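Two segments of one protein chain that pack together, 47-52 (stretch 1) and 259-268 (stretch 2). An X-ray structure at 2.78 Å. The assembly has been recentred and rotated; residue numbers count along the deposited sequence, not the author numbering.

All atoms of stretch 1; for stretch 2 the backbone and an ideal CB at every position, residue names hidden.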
# COMPACT_ATOMS: atom_id res chain seq x y z
N PHE A 47 -6.50 -22.31 23.60
CA PHE A 47 -6.74 -21.11 24.39
C PHE A 47 -7.60 -21.45 25.61
O PHE A 47 -8.61 -22.15 25.46
CB PHE A 47 -7.43 -20.05 23.54
CG PHE A 47 -7.33 -18.65 24.09
CD1 PHE A 47 -8.24 -18.20 25.03
CD2 PHE A 47 -6.34 -17.79 23.67
CE1 PHE A 47 -8.16 -16.92 25.55
CE2 PHE A 47 -6.25 -16.51 24.17
CZ PHE A 47 -7.16 -16.07 25.12
N PRO A 48 -7.22 -21.00 26.80
CA PRO A 48 -8.03 -21.31 27.99
C PRO A 48 -9.43 -20.71 27.88
O PRO A 48 -9.60 -19.52 27.62
CB PRO A 48 -7.23 -20.67 29.13
CG PRO A 48 -5.84 -20.54 28.60
CD PRO A 48 -6.00 -20.27 27.14
N ASN A 49 -10.44 -21.56 28.09
CA ASN A 49 -11.83 -21.14 28.03
C ASN A 49 -12.61 -21.80 29.16
O ASN A 49 -12.24 -22.88 29.64
CB ASN A 49 -12.47 -21.49 26.67
CG ASN A 49 -12.55 -22.98 26.42
OD1 ASN A 49 -13.62 -23.57 26.47
ND2 ASN A 49 -11.40 -23.60 26.15
N ALA A 50 -13.69 -21.14 29.57
CA ALA A 50 -14.49 -21.64 30.68
C ALA A 50 -15.62 -22.56 30.21
O ALA A 50 -15.78 -23.67 30.73
CB ALA A 50 -15.07 -20.47 31.48
N TYR A 51 -16.39 -22.13 29.21
CA TYR A 51 -17.58 -22.85 28.79
C TYR A 51 -17.63 -23.03 27.27
O TYR A 51 -18.71 -23.17 26.70
CB TYR A 51 -18.84 -22.15 29.28
CG TYR A 51 -18.78 -21.77 30.74
CD1 TYR A 51 -18.88 -22.73 31.73
CD2 TYR A 51 -18.61 -20.44 31.13
CE1 TYR A 51 -18.81 -22.39 33.07
CE2 TYR A 51 -18.55 -20.09 32.46
CZ TYR A 51 -18.65 -21.07 33.43
OH TYR A 51 -18.59 -20.74 34.76
N GLY A 52 -16.47 -23.04 26.61
CA GLY A 52 -16.44 -23.25 25.18
C GLY A 52 -15.69 -22.18 24.41
O GLY A 52 -15.77 -20.99 24.73
N UNK A 259 -8.67 -14.50 31.56
CA UNK A 259 -9.84 -14.28 30.72
C UNK A 259 -10.90 -15.33 31.01
O UNK A 259 -12.08 -15.01 31.19
CB UNK A 259 -9.46 -14.30 29.24
N UNK A 260 -10.50 -16.60 31.05
CA UNK A 260 -11.44 -17.67 31.36
C UNK A 260 -12.04 -17.50 32.75
O UNK A 260 -13.20 -17.86 32.98
CB UNK A 260 -10.75 -19.03 31.25
N UNK A 261 -11.27 -16.95 33.69
CA UNK A 261 -11.82 -16.68 35.02
C UNK A 261 -12.84 -15.54 34.98
O UNK A 261 -13.82 -15.58 35.72
CB UNK A 261 -10.69 -16.34 36.00
N UNK A 262 -12.61 -14.54 34.13
CA UNK A 262 -13.60 -13.48 33.97
C UNK A 262 -14.91 -14.02 33.41
O UNK A 262 -15.98 -13.46 33.68
CB UNK A 262 -13.06 -12.38 33.06
N UNK A 263 -14.84 -15.10 32.63
CA UNK A 263 -16.06 -15.78 32.20
C UNK A 263 -16.72 -16.52 33.36
O UNK A 263 -17.95 -16.56 33.45
CB UNK A 263 -15.75 -16.76 31.06
N UNK A 264 -15.91 -17.11 34.24
CA UNK A 264 -16.47 -17.80 35.39
C UNK A 264 -17.11 -16.82 36.37
O UNK A 264 -18.15 -17.12 36.97
CB UNK A 264 -15.39 -18.62 36.09
N UNK A 265 -16.51 -15.64 36.54
CA UNK A 265 -17.09 -14.64 37.43
C UNK A 265 -18.41 -14.12 36.88
O UNK A 265 -19.30 -13.76 37.66
CB UNK A 265 -16.11 -13.48 37.64
N UNK A 266 -18.56 -14.07 35.56
CA UNK A 266 -19.83 -13.68 34.97
C UNK A 266 -20.90 -14.72 35.25
O UNK A 266 -22.03 -14.39 35.63
CB UNK A 266 -19.68 -13.47 33.46
N UNK A 267 -20.56 -16.00 35.08
CA UNK A 267 -21.51 -17.07 35.37
C UNK A 267 -21.81 -17.18 36.86
O UNK A 267 -22.85 -17.74 37.23
CB UNK A 267 -20.97 -18.40 34.85
N UNK A 268 -20.93 -16.68 37.73
CA UNK A 268 -21.23 -16.67 39.15
C UNK A 268 -22.10 -15.48 39.54
O UNK A 268 -22.92 -15.60 40.46
CB UNK A 268 -19.93 -16.66 39.96

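Stretch 2 is helical throughout, and stretch 1 lies against it as an irregular segment. No hydrogen bond joins the two; the contacts are van der Waals, mostly apolar.

At position 259 the CA-to-CB bond points toward stretch 1, and the ideal CB lies 4.7 Å from Phe47 CE1. A phenyl ring at this distance leaves room for a medium apolar side chain, branched or unbranched. The residue is Val259, with chi1 t; Val259 CG1 comes no nearer than 4.6 Å to Phe47 CE1.

Position 260 is much tighter. Its ideal CB points at the backbone of stretch 1, 3.8 Å from Pro48 O, 3.9 Å from Asn49 C and 4.0 Å from Ala50 N. So close an approach favours a small residue, alanine, glycine or perhaps serine. Ala260 is found; its methyl also faces the proline ring, with Ala260 CB 4.4 Å from Pro48 CB, while Ala260 O lies 3.5 Å from Ala50 CB, a van der Waals contact.

Positions 261 and 262 have nothing of stretch 1 within 5.5 Å of their ideal CB atoms, so stretch 1 sets little limit on either. They are Asp261, pointing away, and Ala262.

At position 263 the ideal CB is 3.8 Å from Ala50 CB and 4.6 Å from Tyr51 CE2, an apolar setting that would accept an aliphatic or aromatic residue able to turn aside beyond CB. Phe263 does this: Phe263 CB packs on Ala50 CB at 3.8 Å, and with chi1 m the end of the side chain leads away. Phe263 O lies at the edge of the Tyr51 ring, 3.7 Å from Tyr51 CE2.

Position 264 points sideways, its ideal CB 4.1 Å from Tyr51 OH and 5.0 Å from Ala50 CB. A long, flexible chain, polar or aliphatic, could pass here. Lys264 lays CG 3.9 Å from Ala50 CB, and its NZ reaches back along the helix to a salt bridge with Asp261 OD1 at 3.5 Å.

Positions 265 and 266 are unconstrained by stretch 1; they are Lys265, pointing away, and Phe266, whose end leads away.

Position 267 points toward stretch 1, with its ideal CB just 3.3 Å from Tyr51 OH. A small side chain is the simplest fit. Ala267 places CB at that distance from Tyr51 OH and 3.8 Å from Tyr51 CE2, packing against the end of the Tyr51 side chain.

Position 268 has nothing of stretch 1 within 5.5 Å of its ideal CB, so many side chains would do; it is Glu268.

Stretch 2, residues 259-268: VADAFKKFAE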
# COMPACT_ATOMS: atom_id res chain seq x y z
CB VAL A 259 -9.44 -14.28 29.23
CG1 VAL A 259 -10.68 -14.37 28.36
CG2 VAL A 259 -8.65 -13.03 28.90
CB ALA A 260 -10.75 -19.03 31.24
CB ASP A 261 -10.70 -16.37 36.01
CG ASP A 261 -9.92 -17.61 36.42
OD1 ASP A 261 -10.56 -18.66 36.66
OD2 ASP A 261 -8.68 -17.54 36.49
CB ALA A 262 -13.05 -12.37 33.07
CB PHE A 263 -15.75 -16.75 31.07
CG PHE A 263 -15.85 -16.13 29.71
CD1 PHE A 263 -14.87 -15.28 29.25
CD2 PHE A 263 -16.93 -16.42 28.89
CE1 PHE A 263 -14.96 -14.72 27.99
CE2 PHE A 263 -17.03 -15.86 27.63
CZ PHE A 263 -16.04 -15.00 27.19
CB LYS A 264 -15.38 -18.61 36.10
CG LYS A 264 -14.80 -19.75 35.27
CD LYS A 264 -14.10 -20.76 36.17
CE LYS A 264 -13.31 -21.78 35.36
NZ LYS A 264 -12.12 -21.15 34.72
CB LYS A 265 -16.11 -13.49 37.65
CG LYS A 265 -16.47 -12.59 38.83
CD LYS A 265 -15.47 -11.46 39.02
CE LYS A 265 -14.33 -11.86 39.96
NZ LYS A 265 -13.06 -12.17 39.25
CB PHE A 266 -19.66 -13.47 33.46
CG PHE A 266 -20.85 -12.82 32.80
CD1 PHE A 266 -21.02 -11.44 32.86
CD2 PHE A 266 -21.79 -13.58 32.13
CE1 PHE A 266 -22.11 -10.84 32.26
CE2 PHE A 266 -22.88 -12.98 31.53
CZ PHE A 266 -23.04 -11.61 31.59
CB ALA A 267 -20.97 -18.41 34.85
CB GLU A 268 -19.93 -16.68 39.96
CG GLU A 268 -19.50 -18.08 40.41
CD GLU A 268 -17.99 -18.28 40.37
OE1 GLU A 268 -17.24 -17.39 40.83
OE2 GLU A 268 -17.55 -19.35 39.89
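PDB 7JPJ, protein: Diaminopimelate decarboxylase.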